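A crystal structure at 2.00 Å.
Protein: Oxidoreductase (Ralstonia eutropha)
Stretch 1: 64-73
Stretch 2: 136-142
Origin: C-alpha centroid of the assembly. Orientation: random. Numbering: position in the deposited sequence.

Stretch 1 (64-73) QLSELLWAAA
Stretch 2, residues 136-142: PLDLVFV

Residues 64-73 form an α-helix begun earlier in the chain, with phi/psi near -62/-46 through Ala72 and a shift to -139/6 at Ala73. Its i to i+4 hydrogen bonds run from Leu68 N to Gln64 O (3.0 Å) through Ala73 N to Leu69 O (2.8 Å). After Pro136 (-58/-30), residues 137-142 form a strand, opening at -155/159 in Leu137 and averaging -107/127 thereafter. The axes run in nearly the same direction, crossing at -20°, 11.6 Å apart at closest approach. Leu65 CA lies 9.4 Å from Leu137 CA, and Leu69 CA 8.8 Å from Leu139 CA.

No hydrogen bond joins the stretches; the apolar contact buries 243 Å², both sides summed. Branched leucines fill the gap between backbones, Leu139 being most covered (64 Å²). Strand alternation directs Leu137 (p, p) and Leu139 (m, t) toward the helix, while Asp138 stays out of reach. Leu65 (t, p) leaves sideways but brings CD1 to 3.6 Å from Leu137 CD2, itself 4.2 Å from Leu68 CD2. Leu68 (t, p) points toward the strand, its CG 4.5 Å from Leu139 CD1; Leu69 (m, t), sideways, brings CD2 to 3.8 Å from Leu139 CD2. One turn beyond Leu68, Ala72 supplies a methyl; Phe141 (chi1 -61°, chi2 87°) leaves sideways but its ring spans the gap, Phe141 CE2 4.5 Å from Ala72 CB at the ring edge.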

# COMPACT_ATOMS: atom_id res chain seq x y z
N GLN A 64 16.49 -13.61 -4.67
CA GLN A 64 15.36 -12.78 -5.03
C GLN A 64 14.12 -13.14 -4.24
O GLN A 64 13.42 -12.24 -3.80
CB GLN A 64 15.07 -12.78 -6.52
CG GLN A 64 16.05 -11.97 -7.35
CD GLN A 64 15.61 -11.80 -8.80
OE1 GLN A 64 14.73 -12.53 -9.29
NE2 GLN A 64 16.23 -10.85 -9.50
N LEU A 65 13.84 -14.43 -4.06
CA LEU A 65 12.69 -14.82 -3.22
C LEU A 65 12.83 -14.20 -1.81
O LEU A 65 11.88 -13.65 -1.26
CB LEU A 65 12.58 -16.33 -3.11
CG LEU A 65 11.41 -16.94 -2.33
CD1 LEU A 65 10.05 -16.44 -2.85
CD2 LEU A 65 11.55 -18.49 -2.39
N SER A 66 14.04 -14.27 -1.28
CA SER A 66 14.36 -13.72 0.04
C SER A 66 14.11 -12.23 0.15
O SER A 66 13.41 -11.78 1.06
CB SER A 66 15.81 -14.02 0.39
OG SER A 66 16.23 -13.34 1.56
N GLU A 67 14.70 -11.47 -0.77
CA GLU A 67 14.56 -10.02 -0.78
C GLU A 67 13.11 -9.54 -0.99
O GLU A 67 12.68 -8.60 -0.35
CB GLU A 67 15.55 -9.38 -1.76
CG GLU A 67 17.00 -9.56 -1.32
CD GLU A 67 18.00 -8.96 -2.28
OE1 GLU A 67 17.65 -8.70 -3.45
OE2 GLU A 67 19.16 -8.74 -1.84
N LEU A 68 12.37 -10.23 -1.85
CA LEU A 68 10.94 -9.96 -2.13
C LEU A 68 10.10 -10.11 -0.86
O LEU A 68 9.30 -9.20 -0.50
CB LEU A 68 10.41 -10.96 -3.19
CG LEU A 68 8.91 -11.00 -3.48
CD1 LEU A 68 8.43 -9.64 -4.08
CD2 LEU A 68 8.56 -12.21 -4.39
N LEU A 69 10.28 -11.26 -0.21
CA LEU A 69 9.57 -11.55 1.02
C LEU A 69 9.94 -10.54 2.11
O LEU A 69 9.06 -10.05 2.76
CB LEU A 69 9.77 -13.01 1.49
CG LEU A 69 9.05 -14.04 0.61
CD1 LEU A 69 9.52 -15.42 0.96
CD2 LEU A 69 7.53 -13.96 0.75
N TRP A 70 11.23 -10.22 2.26
CA TRP A 70 11.68 -9.21 3.22
C TRP A 70 11.09 -7.81 2.90
O TRP A 70 10.66 -7.09 3.82
CB TRP A 70 13.19 -9.17 3.31
CG TRP A 70 13.65 -8.19 4.30
CD1 TRP A 70 13.77 -8.37 5.64
CD2 TRP A 70 14.03 -6.85 4.03
NE1 TRP A 70 14.19 -7.21 6.24
CE2 TRP A 70 14.36 -6.26 5.27
CE3 TRP A 70 14.12 -6.09 2.86
CZ2 TRP A 70 14.79 -4.93 5.38
CZ3 TRP A 70 14.55 -4.77 2.96
CH2 TRP A 70 14.89 -4.21 4.21
N ALA A 71 11.13 -7.43 1.62
CA ALA A 71 10.56 -6.17 1.15
C ALA A 71 9.09 -6.11 1.58
O ALA A 71 8.69 -5.18 2.30
CB ALA A 71 10.71 -5.99 -0.39
N ALA A 72 8.34 -7.18 1.28
CA ALA A 72 6.89 -7.22 1.61
C ALA A 72 6.55 -7.28 3.10
O ALA A 72 5.68 -6.52 3.58
CB ALA A 72 6.19 -8.36 0.87
N ALA A 73 7.27 -8.13 3.86
CA ALA A 73 6.87 -8.45 5.25
C ALA A 73 7.97 -8.53 6.30
O ALA A 73 7.68 -8.90 7.43
CB ALA A 73 6.16 -9.81 5.21
N PRO A 136 5.83 -18.00 -11.76
CA PRO A 136 6.60 -18.82 -10.83
C PRO A 136 6.10 -18.84 -9.39
O PRO A 136 6.29 -19.84 -8.71
CB PRO A 136 8.00 -18.20 -10.88
CG PRO A 136 8.05 -17.45 -12.12
CD PRO A 136 6.68 -17.08 -12.51
N LEU A 137 5.48 -17.76 -8.94
CA LEU A 137 4.92 -17.71 -7.59
C LEU A 137 3.76 -16.71 -7.44
O LEU A 137 3.59 -15.83 -8.28
CB LEU A 137 6.02 -17.40 -6.57
CG LEU A 137 6.61 -16.00 -6.41
CD1 LEU A 137 5.74 -15.10 -5.54
CD2 LEU A 137 8.00 -16.09 -5.79
N ASP A 138 2.95 -16.92 -6.40
CA ASP A 138 1.91 -15.98 -5.99
C ASP A 138 2.16 -15.66 -4.52
O ASP A 138 2.40 -16.56 -3.73
CB ASP A 138 0.49 -16.57 -6.02
CG ASP A 138 -0.11 -16.70 -7.39
OD1 ASP A 138 0.36 -16.08 -8.37
OD2 ASP A 138 -1.13 -17.45 -7.47
N LEU A 139 2.07 -14.39 -4.14
CA LEU A 139 1.97 -14.04 -2.72
C LEU A 139 0.48 -13.92 -2.35
O LEU A 139 -0.28 -13.40 -3.14
CB LEU A 139 2.64 -12.72 -2.42
CG LEU A 139 4.12 -12.63 -2.72
CD1 LEU A 139 4.58 -11.18 -2.36
CD2 LEU A 139 4.91 -13.74 -2.00
N VAL A 140 0.06 -14.46 -1.19
CA VAL A 140 -1.31 -14.19 -0.65
C VAL A 140 -1.19 -13.45 0.69
O VAL A 140 -0.49 -13.93 1.64
CB VAL A 140 -2.14 -15.45 -0.44
CG1 VAL A 140 -3.59 -15.05 -0.14
CG2 VAL A 140 -2.07 -16.33 -1.67
N PHE A 141 -1.87 -12.31 0.79
CA PHE A 141 -1.85 -11.47 2.00
C PHE A 141 -3.10 -11.84 2.77
O PHE A 141 -4.23 -11.56 2.33
CB PHE A 141 -1.80 -9.99 1.62
CG PHE A 141 -0.57 -9.60 0.82
CD1 PHE A 141 -0.56 -9.72 -0.56
CD2 PHE A 141 0.59 -9.14 1.46
CE1 PHE A 141 0.58 -9.39 -1.31
CE2 PHE A 141 1.73 -8.77 0.72
CZ PHE A 141 1.72 -8.89 -0.66
N VAL A 142 -2.91 -12.55 3.88
CA VAL A 142 -4.01 -13.07 4.68
C VAL A 142 -4.21 -12.24 5.92
O VAL A 142 -3.26 -12.06 6.66
CB VAL A 142 -3.74 -14.51 5.07
CG1 VAL A 142 -4.85 -15.06 6.02
CG2 VAL A 142 -3.60 -15.39 3.80